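Local coordinates for spike glycoprotein (Bat coronavirus HKU9, PDB 5GYQ), which is the putative receptor-binding domain of the viral spike and probably attaches the virion to the host cell through a receptor, at residues Val20-Tyr25 against Asp67-Asn72; Leu89-Leu94 against Ala114-Phe119; Asp96-Cys101 against Leu151-Leu156; Asn108-Tyr113 against Phe145-Gly150. All blocks are in the same frame, centred on the assembly; numbering follows the deposited sequence.

Interaction 1 (Val20-Tyr25 against Asp67-Asn72). With NAG (2-acetamido-2-deoxy-beta-D-glucopyranose), chain B.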
# COMPACT_ATOMS: atom_id res chain seq x y z
N VAL A 20 1.81 -11.02 2.02
CA VAL A 20 1.54 -11.68 3.30
C VAL A 20 2.20 -10.90 4.45
O VAL A 20 1.72 -10.93 5.58
CB VAL A 20 2.02 -13.15 3.29
CG1 VAL A 20 3.54 -13.25 3.17
CG2 VAL A 20 1.53 -13.88 4.53
N VAL A 21 3.28 -10.18 4.15
CA VAL A 21 3.93 -9.33 5.16
C VAL A 21 4.01 -7.86 4.73
O VAL A 21 5.07 -7.24 4.83
CB VAL A 21 5.35 -9.83 5.51
CG1 VAL A 21 5.27 -11.05 6.40
CG2 VAL A 21 6.15 -10.13 4.25
N TRP A 22 2.89 -7.32 4.25
CA TRP A 22 2.82 -5.92 3.83
C TRP A 22 3.22 -4.98 4.95
O TRP A 22 3.01 -5.29 6.13
CB TRP A 22 1.41 -5.57 3.33
CG TRP A 22 0.32 -5.73 4.36
CD1 TRP A 22 -0.40 -6.86 4.63
CD2 TRP A 22 -0.19 -4.72 5.25
NE1 TRP A 22 -1.32 -6.61 5.62
CE2 TRP A 22 -1.21 -5.31 6.02
CE3 TRP A 22 0.12 -3.37 5.46
CZ2 TRP A 22 -1.92 -4.60 6.99
CZ3 TRP A 22 -0.59 -2.67 6.42
CH2 TRP A 22 -1.60 -3.29 7.18
N ARG A 23 3.78 -3.82 4.61
CA ARG A 23 4.27 -2.92 5.65
C ARG A 23 3.51 -1.60 5.72
O ARG A 23 3.11 -1.04 4.70
CB ARG A 23 5.76 -2.64 5.44
CG ARG A 23 6.66 -3.69 6.07
CD ARG A 23 7.88 -3.96 5.21
NE ARG A 23 9.12 -3.92 5.97
CZ ARG A 23 10.28 -4.41 5.53
NH1 ARG A 23 10.33 -5.00 4.34
NH2 ARG A 23 11.36 -4.33 6.28
N ARG A 24 3.32 -1.10 6.93
CA ARG A 24 2.59 0.14 7.15
C ARG A 24 3.50 1.24 7.68
O ARG A 24 4.34 1.00 8.54
CB ARG A 24 1.42 -0.08 8.11
CG ARG A 24 0.77 1.19 8.64
CD ARG A 24 -0.63 0.92 9.16
NE ARG A 24 -1.53 0.55 8.07
CZ ARG A 24 -2.80 0.20 8.24
NH1 ARG A 24 -3.33 0.15 9.46
NH2 ARG A 24 -3.55 -0.12 7.19
N TYR A 25 3.31 2.45 7.16
CA TYR A 25 4.01 3.63 7.67
C TYR A 25 3.00 4.72 7.98
O TYR A 25 2.21 5.11 7.12
CB TYR A 25 5.05 4.12 6.66
CG TYR A 25 6.05 3.05 6.26
CD1 TYR A 25 7.24 2.90 6.96
CD2 TYR A 25 5.79 2.20 5.20
CE1 TYR A 25 8.15 1.92 6.60
CE2 TYR A 25 6.70 1.22 4.84
CZ TYR A 25 7.87 1.08 5.54
OH TYR A 25 8.77 0.10 5.18
N ASP A 67 0.57 1.94 2.98
CA ASP A 67 0.74 0.50 3.03
C ASP A 67 1.44 0.03 1.77
O ASP A 67 0.98 0.29 0.67
CB ASP A 67 -0.61 -0.21 3.19
CG ASP A 67 -1.33 0.23 4.45
OD1 ASP A 67 -0.65 0.61 5.42
OD2 ASP A 67 -2.58 0.18 4.46
N VAL A 68 2.55 -0.67 1.93
CA VAL A 68 3.36 -1.04 0.77
C VAL A 68 3.53 -2.55 0.66
O VAL A 68 3.79 -3.25 1.66
CB VAL A 68 4.74 -0.37 0.84
CG1 VAL A 68 5.58 -0.76 -0.36
CG2 VAL A 68 4.59 1.14 0.91
N MET A 69 3.36 -3.05 -0.56
CA MET A 69 3.53 -4.48 -0.84
C MET A 69 3.68 -4.70 -2.33
O MET A 69 3.67 -3.75 -3.10
CB MET A 69 2.34 -5.28 -0.31
CG MET A 69 1.05 -5.04 -1.09
SD MET A 69 -0.41 -4.95 -0.02
CE MET A 69 -0.22 -3.29 0.65
N ARG A 70 3.82 -5.95 -2.74
CA ARG A 70 3.81 -6.28 -4.16
C ARG A 70 2.52 -7.02 -4.50
O ARG A 70 1.88 -7.60 -3.62
CB ARG A 70 5.04 -7.12 -4.53
CG ARG A 70 5.18 -8.44 -3.80
CD ARG A 70 6.48 -9.12 -4.19
NE ARG A 70 7.63 -8.25 -3.94
CZ ARG A 70 8.70 -8.18 -4.72
NH1 ARG A 70 8.78 -8.93 -5.81
NH2 ARG A 70 9.69 -7.35 -4.41
N ILE A 71 2.14 -7.00 -5.77
CA ILE A 71 0.84 -7.52 -6.18
C ILE A 71 0.84 -7.83 -7.67
O ILE A 71 1.41 -7.07 -8.46
CB ILE A 71 -0.28 -6.49 -5.83
CG1 ILE A 71 -1.68 -7.07 -6.06
CG2 ILE A 71 -0.10 -5.19 -6.60
CD1 ILE A 71 -2.79 -6.16 -5.56
N ASN A 72 0.25 -8.95 -8.09
CA ASN A 72 0.24 -9.24 -9.52
C ASN A 72 -1.06 -8.77 -10.16
O ASN A 72 -1.97 -8.31 -9.47
CB ASN A 72 0.54 -10.73 -9.79
CG ASN A 72 -0.63 -11.68 -9.51
OD1 ASN A 72 -1.72 -11.28 -9.12
ND2 ASN A 72 -0.36 -12.97 -9.71
C1 NAG B . -1.31 -14.04 -9.52
C2 NAG B . -1.55 -14.82 -10.79
C3 NAG B . -2.69 -15.81 -10.58
C4 NAG B . -2.39 -16.70 -9.38
C5 NAG B . -1.95 -15.89 -8.16
C6 NAG B . -1.39 -16.76 -7.06
C7 NAG B . -0.93 -13.67 -12.87
C8 NAG B . -1.37 -12.74 -13.96
N2 NAG B . -1.83 -13.94 -11.92
O3 NAG B . -2.83 -16.58 -11.77
O4 NAG B . -3.57 -17.40 -8.98
O5 NAG B . -0.93 -14.93 -8.49
O6 NAG B . -1.06 -15.99 -5.91
O7 NAG B . 0.20 -14.16 -12.84

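Interaction 2 (Leu89-Leu94 against Ala114-Phe119)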
# COMPACT_ATOMS: atom_id res chain seq x y z
N LEU A 89 -8.63 -11.74 0.83
CA LEU A 89 -9.18 -12.57 1.88
C LEU A 89 -8.13 -12.97 2.91
O LEU A 89 -8.44 -13.13 4.08
CB LEU A 89 -9.83 -13.83 1.29
CG LEU A 89 -11.13 -13.64 0.51
CD1 LEU A 89 -11.61 -14.96 -0.06
CD2 LEU A 89 -12.20 -13.00 1.38
N TYR A 90 -6.88 -13.12 2.47
CA TYR A 90 -5.87 -13.69 3.36
C TYR A 90 -4.59 -12.88 3.54
O TYR A 90 -3.70 -13.29 4.28
CB TYR A 90 -5.49 -15.09 2.85
CG TYR A 90 -6.67 -16.00 2.60
CD1 TYR A 90 -7.43 -16.50 3.65
CD2 TYR A 90 -7.02 -16.37 1.31
CE1 TYR A 90 -8.51 -17.34 3.43
CE2 TYR A 90 -8.10 -17.21 1.07
CZ TYR A 90 -8.84 -17.69 2.14
OH TYR A 90 -9.91 -18.52 1.91
N ASN A 91 -4.48 -11.73 2.89
CA ASN A 91 -3.22 -10.98 2.93
C ASN A 91 -3.37 -9.49 3.24
O ASN A 91 -2.85 -9.01 4.25
CB ASN A 91 -2.47 -11.15 1.61
CG ASN A 91 -2.11 -12.59 1.34
OD1 ASN A 91 -1.00 -13.04 1.67
ND2 ASN A 91 -3.04 -13.34 0.76
N TYR A 92 -4.06 -8.76 2.37
CA TYR A 92 -4.32 -7.35 2.60
C TYR A 92 -5.70 -6.96 2.08
O TYR A 92 -6.04 -7.25 0.94
CB TYR A 92 -3.25 -6.48 1.92
CG TYR A 92 -3.43 -5.00 2.17
CD1 TYR A 92 -2.83 -4.38 3.25
CD2 TYR A 92 -4.24 -4.22 1.34
CE1 TYR A 92 -3.00 -3.03 3.49
CE2 TYR A 92 -4.42 -2.88 1.57
CZ TYR A 92 -3.80 -2.28 2.65
OH TYR A 92 -3.97 -0.94 2.89
N ALA A 93 -6.47 -6.28 2.92
CA ALA A 93 -7.82 -5.87 2.55
C ALA A 93 -8.07 -4.40 2.85
O ALA A 93 -7.69 -3.90 3.91
CB ALA A 93 -8.85 -6.72 3.28
N LEU A 94 -8.69 -3.70 1.90
CA LEU A 94 -9.07 -2.31 2.10
C LEU A 94 -10.06 -2.17 3.25
O LEU A 94 -10.90 -3.04 3.46
CB LEU A 94 -9.67 -1.73 0.82
CG LEU A 94 -8.72 -1.57 -0.36
CD1 LEU A 94 -9.47 -1.07 -1.58
CD2 LEU A 94 -7.59 -0.62 0.01
N ALA A 114 4.64 -14.44 -2.64
CA ALA A 114 4.18 -15.12 -1.43
C ALA A 114 2.81 -14.63 -1.00
O ALA A 114 2.67 -13.57 -0.39
CB ALA A 114 5.19 -14.94 -0.31
N VAL A 115 1.79 -15.42 -1.32
CA VAL A 115 0.41 -15.05 -1.04
C VAL A 115 -0.28 -16.13 -0.21
O VAL A 115 -0.35 -17.28 -0.63
CB VAL A 115 -0.38 -14.82 -2.34
CG1 VAL A 115 -1.83 -14.46 -2.04
CG2 VAL A 115 0.28 -13.75 -3.18
N ALA A 116 -0.79 -15.75 0.96
CA ALA A 116 -1.52 -16.70 1.80
C ALA A 116 -2.84 -17.06 1.14
O ALA A 116 -3.49 -16.21 0.53
CB ALA A 116 -1.76 -16.11 3.18
N ASN A 117 -3.23 -18.33 1.25
CA ASN A 117 -4.48 -18.77 0.64
C ASN A 117 -5.37 -19.52 1.63
O ASN A 117 -6.24 -20.30 1.24
CB ASN A 117 -4.20 -19.63 -0.60
CG ASN A 117 -3.73 -21.03 -0.25
OD1 ASN A 117 -3.02 -21.24 0.73
ND2 ASN A 117 -4.15 -22.00 -1.05
N ARG A 118 -5.14 -19.27 2.92
CA ARG A 118 -5.97 -19.83 3.99
C ARG A 118 -5.84 -18.95 5.23
O ARG A 118 -4.94 -18.10 5.29
CB ARG A 118 -5.56 -21.27 4.30
CG ARG A 118 -4.10 -21.42 4.70
CD ARG A 118 -3.60 -22.84 4.48
NE ARG A 118 -3.90 -23.72 5.61
CZ ARG A 118 -2.99 -24.40 6.29
NH1 ARG A 118 -1.70 -24.30 5.98
NH2 ARG A 118 -3.36 -25.18 7.30
N PHE A 119 -6.73 -19.15 6.19
CA PHE A 119 -6.79 -18.38 7.44
C PHE A 119 -7.14 -16.92 7.18
O PHE A 119 -6.26 -16.06 7.08
CB PHE A 119 -5.46 -18.48 8.21
CG PHE A 119 -5.05 -19.89 8.55
CD1 PHE A 119 -5.90 -20.71 9.28
CD2 PHE A 119 -3.82 -20.38 8.15
CE1 PHE A 119 -5.52 -22.01 9.59
CE2 PHE A 119 -3.44 -21.67 8.47
CZ PHE A 119 -4.29 -22.49 9.19
O HOH W 1 -8.52 -21.66 1.79

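Interaction 3 (Asp96-Cys101 against Leu151-Leu156)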
# COMPACT_ATOMS: atom_id res chain seq x y z
N ASP A 96 -13.31 -0.47 5.36
CA ASP A 96 -14.64 -0.01 4.95
C ASP A 96 -14.60 1.50 4.70
O ASP A 96 -13.92 2.23 5.41
CB ASP A 96 -15.68 -0.35 6.02
CG ASP A 96 -15.75 -1.83 6.31
OD1 ASP A 96 -15.70 -2.21 7.50
OD2 ASP A 96 -15.86 -2.63 5.35
N ASN A 97 -15.34 1.94 3.68
CA ASN A 97 -15.38 3.35 3.30
C ASN A 97 -13.99 3.95 3.11
O ASN A 97 -13.63 4.94 3.75
CB ASN A 97 -16.17 4.16 4.32
CG ASN A 97 -17.66 3.95 4.21
OD1 ASN A 97 -18.18 3.69 3.12
ND2 ASN A 97 -18.37 4.06 5.33
N PHE A 98 -13.21 3.33 2.24
CA PHE A 98 -11.83 3.74 2.01
C PHE A 98 -11.76 5.13 1.38
O PHE A 98 -12.35 5.38 0.33
CB PHE A 98 -11.12 2.72 1.12
CG PHE A 98 -9.70 3.09 0.78
CD1 PHE A 98 -8.74 3.16 1.78
CD2 PHE A 98 -9.33 3.35 -0.53
CE1 PHE A 98 -7.43 3.50 1.47
CE2 PHE A 98 -8.02 3.69 -0.84
CZ PHE A 98 -7.07 3.77 0.16
N TYR A 99 -11.04 6.02 2.05
CA TYR A 99 -10.75 7.35 1.52
C TYR A 99 -9.25 7.45 1.29
O TYR A 99 -8.47 7.38 2.23
CB TYR A 99 -11.24 8.44 2.49
CG TYR A 99 -10.76 9.84 2.18
CD1 TYR A 99 -10.78 10.34 0.88
CD2 TYR A 99 -10.32 10.68 3.19
CE1 TYR A 99 -10.35 11.63 0.60
CE2 TYR A 99 -9.90 11.97 2.93
CZ TYR A 99 -9.91 12.44 1.63
OH TYR A 99 -9.49 13.72 1.36
N GLY A 100 -8.86 7.58 0.03
CA GLY A 100 -7.44 7.59 -0.30
C GLY A 100 -7.14 7.06 -1.69
O GLY A 100 -7.98 7.17 -2.58
N CYS A 101 -5.96 6.49 -1.89
CA CYS A 101 -5.56 6.07 -3.23
C CYS A 101 -4.80 4.75 -3.29
O CYS A 101 -4.04 4.39 -2.39
CB CYS A 101 -4.70 7.16 -3.88
SG CYS A 101 -5.60 8.67 -4.27
N LEU A 151 2.86 -1.76 -4.98
CA LEU A 151 1.58 -1.19 -4.58
C LEU A 151 1.72 -0.38 -3.31
O LEU A 151 2.17 -0.89 -2.27
CB LEU A 151 0.53 -2.28 -4.37
CG LEU A 151 -0.83 -1.75 -3.90
CD1 LEU A 151 -1.50 -0.94 -4.99
CD2 LEU A 151 -1.74 -2.88 -3.43
N ALA A 152 1.34 0.89 -3.41
CA ALA A 152 1.24 1.78 -2.27
C ALA A 152 -0.22 2.18 -2.09
O ALA A 152 -0.82 2.80 -2.96
CB ALA A 152 2.11 3.01 -2.46
N VAL A 153 -0.78 1.79 -0.95
CA VAL A 153 -2.13 2.17 -0.57
C VAL A 153 -2.05 3.38 0.34
O VAL A 153 -1.54 3.29 1.46
CB VAL A 153 -2.88 1.03 0.14
CG1 VAL A 153 -4.30 1.47 0.49
CG2 VAL A 153 -2.90 -0.21 -0.73
N ILE A 154 -2.54 4.51 -0.15
CA ILE A 154 -2.49 5.75 0.60
C ILE A 154 -3.84 6.01 1.24
O ILE A 154 -4.81 6.31 0.55
CB ILE A 154 -2.08 6.93 -0.29
CG1 ILE A 154 -0.81 6.59 -1.07
CG2 ILE A 154 -1.88 8.19 0.54
CD1 ILE A 154 -0.38 7.64 -2.06
N THR A 155 -3.91 5.87 2.56
CA THR A 155 -5.13 6.16 3.32
C THR A 155 -5.08 7.58 3.86
O THR A 155 -4.12 7.97 4.52
CB THR A 155 -5.33 5.19 4.49
OG1 THR A 155 -5.32 3.84 4.01
CG2 THR A 155 -6.65 5.46 5.20
N LEU A 156 -6.13 8.35 3.59
CA LEU A 156 -6.17 9.74 4.00
C LEU A 156 -7.18 9.97 5.11
O LEU A 156 -8.23 9.33 5.15
CB LEU A 156 -6.51 10.62 2.80
CG LEU A 156 -5.60 10.46 1.59
CD1 LEU A 156 -6.19 11.18 0.39
CD2 LEU A 156 -4.21 10.98 1.90

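Interaction 4 (Asn108-Tyr113 against Phe145-Gly150). With NAG (2-acetamido-2-deoxy-beta-D-glucopyranose), chain B.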
# COMPACT_ATOMS: atom_id res chain seq x y z
N ASN A 108 9.14 -4.22 -12.89
CA ASN A 108 9.80 -4.98 -13.95
C ASN A 108 10.42 -6.26 -13.39
O ASN A 108 11.57 -6.59 -13.71
CB ASN A 108 10.86 -4.13 -14.64
CG ASN A 108 10.38 -2.73 -14.95
OD1 ASN A 108 11.07 -1.75 -14.66
ND2 ASN A 108 9.19 -2.63 -15.53
N SER A 109 9.66 -6.97 -12.57
CA SER A 109 10.18 -8.14 -11.88
C SER A 109 9.17 -9.27 -11.81
O SER A 109 8.04 -9.08 -11.34
CB SER A 109 10.63 -7.76 -10.46
OG SER A 109 11.00 -8.90 -9.71
N THR A 110 9.56 -10.44 -12.31
CA THR A 110 8.80 -11.66 -12.08
C THR A 110 9.57 -12.51 -11.09
O THR A 110 10.69 -12.94 -11.36
CB THR A 110 8.55 -12.45 -13.38
OG1 THR A 110 9.49 -13.52 -13.49
CG2 THR A 110 8.65 -11.54 -14.60
N ALA A 111 8.96 -12.75 -9.93
CA ALA A 111 9.70 -13.32 -8.80
C ALA A 111 8.79 -14.20 -7.94
O ALA A 111 7.59 -14.30 -8.22
CB ALA A 111 10.31 -12.19 -7.96
N PRO A 112 9.36 -14.87 -6.92
CA PRO A 112 8.51 -15.50 -5.92
C PRO A 112 7.44 -14.55 -5.40
O PRO A 112 7.74 -13.41 -5.04
CB PRO A 112 9.50 -15.88 -4.81
CG PRO A 112 10.75 -16.19 -5.56
CD PRO A 112 10.78 -15.27 -6.76
N TYR A 113 6.21 -15.03 -5.38
CA TYR A 113 5.06 -14.22 -5.02
C TYR A 113 4.36 -14.91 -3.85
O TYR A 113 3.61 -15.86 -4.04
CB TYR A 113 4.13 -14.06 -6.22
CG TYR A 113 2.95 -13.12 -6.05
CD1 TYR A 113 3.09 -11.91 -5.39
CD2 TYR A 113 1.72 -13.45 -6.59
CE1 TYR A 113 2.01 -11.05 -5.25
CE2 TYR A 113 0.64 -12.60 -6.46
CZ TYR A 113 0.78 -11.40 -5.79
OH TYR A 113 -0.30 -10.56 -5.66
N PHE A 145 6.35 -18.37 -10.26
CA PHE A 145 6.69 -16.99 -9.99
C PHE A 145 5.63 -16.11 -10.65
O PHE A 145 4.94 -16.55 -11.57
CB PHE A 145 8.08 -16.63 -10.51
CG PHE A 145 9.21 -17.29 -9.76
CD1 PHE A 145 10.53 -17.08 -10.15
CD2 PHE A 145 8.96 -18.13 -8.68
CE1 PHE A 145 11.57 -17.69 -9.47
CE2 PHE A 145 10.00 -18.74 -8.00
CZ PHE A 145 11.31 -18.52 -8.40
N SER A 146 5.49 -14.88 -10.17
CA SER A 146 4.55 -13.96 -10.79
C SER A 146 5.25 -12.69 -11.22
O SER A 146 6.15 -12.20 -10.53
CB SER A 146 3.41 -13.61 -9.84
OG SER A 146 2.24 -14.35 -10.14
N TYR A 147 4.86 -12.17 -12.38
CA TYR A 147 5.21 -10.81 -12.75
C TYR A 147 4.46 -9.89 -11.80
O TYR A 147 3.27 -10.08 -11.56
CB TYR A 147 4.86 -10.51 -14.21
CG TYR A 147 5.02 -9.05 -14.57
CD1 TYR A 147 6.28 -8.50 -14.78
CD2 TYR A 147 3.92 -8.22 -14.69
CE1 TYR A 147 6.44 -7.17 -15.11
CE2 TYR A 147 4.06 -6.89 -15.02
CZ TYR A 147 5.32 -6.37 -15.23
OH TYR A 147 5.47 -5.04 -15.55
N VAL A 148 5.15 -8.90 -11.27
CA VAL A 148 4.65 -8.21 -10.09
C VAL A 148 4.78 -6.68 -10.17
O VAL A 148 5.75 -6.15 -10.71
CB VAL A 148 5.38 -8.74 -8.83
CG1 VAL A 148 5.85 -7.62 -7.92
CG2 VAL A 148 4.49 -9.72 -8.08
N TYR A 149 3.77 -6.00 -9.65
CA TYR A 149 3.79 -4.56 -9.51
C TYR A 149 4.00 -4.16 -8.06
O TYR A 149 3.65 -4.91 -7.14
CB TYR A 149 2.49 -3.94 -10.02
CG TYR A 149 2.18 -4.27 -11.46
CD1 TYR A 149 2.89 -3.68 -12.49
CD2 TYR A 149 1.17 -5.17 -11.78
CE1 TYR A 149 2.61 -3.98 -13.81
CE2 TYR A 149 0.88 -5.47 -13.09
CZ TYR A 149 1.60 -4.87 -14.10
OH TYR A 149 1.32 -5.17 -15.42
N GLY A 150 4.57 -2.98 -7.85
CA GLY A 150 4.61 -2.38 -6.53
C GLY A 150 3.25 -1.77 -6.25
O GLY A 150 2.57 -1.31 -7.16
C1 NAG B . -1.31 -14.04 -9.52
C2 NAG B . -1.55 -14.82 -10.79
C3 NAG B . -2.69 -15.81 -10.58
C4 NAG B . -2.39 -16.70 -9.38
C5 NAG B . -1.95 -15.89 -8.16
C6 NAG B . -1.39 -16.76 -7.06
C7 NAG B . -0.93 -13.67 -12.87
C8 NAG B . -1.37 -12.74 -13.96
N2 NAG B . -1.83 -13.94 -11.92
O3 NAG B . -2.83 -16.58 -11.77
O4 NAG B . -3.57 -17.40 -8.98
O5 NAG B . -0.93 -14.93 -8.49
O6 NAG B . -1.06 -15.99 -5.91
O7 NAG B . 0.20 -14.16 -12.84
O HOH W 2 6.12 -4.41 -12.90

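Interaction 1 (Val20-Tyr25 against Asp67-Asn72)
Arg-24 and Asp-67 form a side-on salt bridge across two antiparallel strands of the five-stranded sheet of this putative receptor-binding domain. The two side chains run side by side. Arg-24 NE donates to Asp-67 OD1 at 2.8 Å, nearly straight at 176°, and Arg-24 NH2 donates to Asp-67 OD2 at 2.9 Å; both oxygens are met on their syn side. Guanidinium and carboxylate planes are only 20° apart, and the bend at chi3 (-67°) turns NE back toward the acid. Asp-67 OD2 is also hydrogen-bonded to Tyr-92 OH.

Between the two segments the backbone bonds come from one pair: Arg-23 N reaches Val-68 O at 3.0 Å, and Val-68 N reaches Arg-23 O at 2.9 Å. Arg-24 and Asp-67 are the adjoining non-hydrogen-bonded pair.

Among the apolar contacts, Trp-22 CB rests 3.8 Å from CB of Met-69, whose SD makes an oblique Met-aromatic contact with the five-membered ring. On the sheet face of Arg-23 and Val-68, Tyr-25 CE2 brushes Val-68 CG2.

The indole also meets charged groups. Trp-22 CZ3 lies 3.4 Å from Asp-67 OD1, CH2 sits over one face of the Arg-24 guanidinium, toward its rim, and Arg-126 adds a cation-pi contact. Farther along, Asn-72 carries the N-linked sugar on ND2 and caps the following helix through OD1.

The buried carboxylate thus has both oxygens engaged, and the Arg-24 guanidinium would be expected to favour its ionised form; the bidentate grip fixes the rotation of both flat groups.

Interaction 2 (Leu89-Leu94 against Ala114-Phe119)
Tyr-90 lays one face of its ring against the backbone of Asn-117 and Arg-118, while the next residue, Asn-91, turns its amide to the backbone of Ala-116. Arg-118 N stands 3.5 Å above the tyrosine ring, over its centre, and Asn-117 C lies over the same face toward the rim. Leu-89 CB covers the opposite face, clamping the ring between its own helix end and the passing loop. Phe-119 O lies in plane at the ring edge. Nearer the root of the side chain, Tyr-90 CB packs 3.9 Å from CB of Ala-116. A water donates to Asn-117 O and makes a weak, long contact with Tyr-90 OH.

The carboxamide of Asn-91 grips Ala-116 at two points. Its OD1 accepts from Ala-116 N at 2.8 Å, and its ND2 donates to Ala-116 O at 2.9 Å, each bond using a lone pair in the carbonyl plane. The side chain crosses that of Val-115 at about a right angle, with Asn-91 ND2 3.2 Å from Val-115 CG1; Val-115 also touches an N-acetylglucosamine. A further bond from Asn-91 ND2 to Thr-86 O links the amide back to the helix.

Asn-91 is the first residue past helix 86-90, so the contact fastens the end of that helix to the loop between strand 100-111 and helix 130-139. Phe-132 and Val-136 of the latter helix pack against Ala-116.

Interaction 3 (Asp96-Cys101 against Leu151-Leu156)
Tyr-99 and Leu-156 meet at the start of an antiparallel pairing between strands 100-111 and 146-157, neighbours in the central sheet of the domain. With chi1 at 169°, Tyr-99 CG is anti to the backbone N, which carries it out alongside Leu-156 O. From the root outward, Tyr-99 CB is 4.1 Å from Leu-156 O and CG slightly closer to the same oxygen; CD2 comes nearest to it at 3.2 Å. CE2 passes to the leucine side chain, 3.7 Å from its CB, and CZ lies near both CB and CD1. The two side chains cross at about a right angle. Leu-156 CB stands over the ring face toward its rim, a CH-pi contact 4.0 Å from the centroid.

Phe-98, on the other side of Tyr-99 in sequence from Gly-100, sets CZ 3.6 Å from Val-153 CG1, while Thr-155 OG1 lies in plane at its ring edge beside CE1. Backbone bonds continue the register: Leu-156 N donates to Tyr-99 O, and Cys-101 and Ile-154 exchange a pair of bonds, each short. Gly-100 faces Thr-155 in the non-hydrogen-bonded pair; its positive phi of 151° suits a residue without a side chain, and a CB there would collide with Ile-154 O.

Cys-101 also carries the disulfide to Cys-48, joining this strand to the edge strand 43-49, and Leu-56 of helix 53-56 packs on both Cys-101 and Leu-156. At the glycine itself, CA approaches Ile-154 O to 3.0 Å in a CA-H...O contact.

Interaction 4 (Asn108-Tyr113 against Phe145-Gly150)
Phe-145 meets Pro-112 with its CG beside the backbone N (chi1 -69°), directed to the side of Ala-111 and Pro-112, and Tyr-113 has CG anti to its N (chi1 -174°), directed to Ser-146. Pro-112 CD sits over the centre of the Phe-145 ring face, 3.5 Å from the centroid, a CH-pi contact with the two side chains running side by side. Tyr-113 CD1 meets Val-148 CG2 at 3.7 Å, and its CD2 touches Ser-146 CB. The sugar's O5 lies in plane at the tyrosine edge, 3.5 Å from CE2. Tyr-113 OH bonds to His-75 and to Asn-72 N, while Ser-146 OG bonds to ND2 of the glycosylated Asn-72, so both residues line the root of the glycan.

Between the strands, Ala-111 and Ser-146 exchange two backbone bonds, with Ala-111 N above the carbonyl plane of Ser-146. Thr-110 and Tyr-147 form the non-hydrogen-bonded pair, with Thr-110 CG2 at the tyrosine ring edge. A water links Asn-108 N to Val-148 O.

The pairing joins the far end of strand 100-111 to the beginning of strand 146-157, whose other neighbour is strand 63-71; helix 130-139 lies in the connection between the two segments.

Overall arrangement
Interactions 1, 3 and 4 belong to one antiparallel sheet, with strand 146-157 in both interaction 3 and interaction 4 and bonded by its backbone to strand 63-71 of interaction 1. Interaction 3 is the buried one, where backbone pairing and apolar packing lie beside a disulfide. Interaction 4, about 23 Å away between centres at the other end of the same strand pair, is partly exposed and meets the glycan carried by Asn-72 of interaction 1. Interactions 1 and 2 are both partly buried, interaction 1 nearer the chain centre and built on charge. Interaction 2 lies outside the sheet and replaces strand pairing with a side-chain amide.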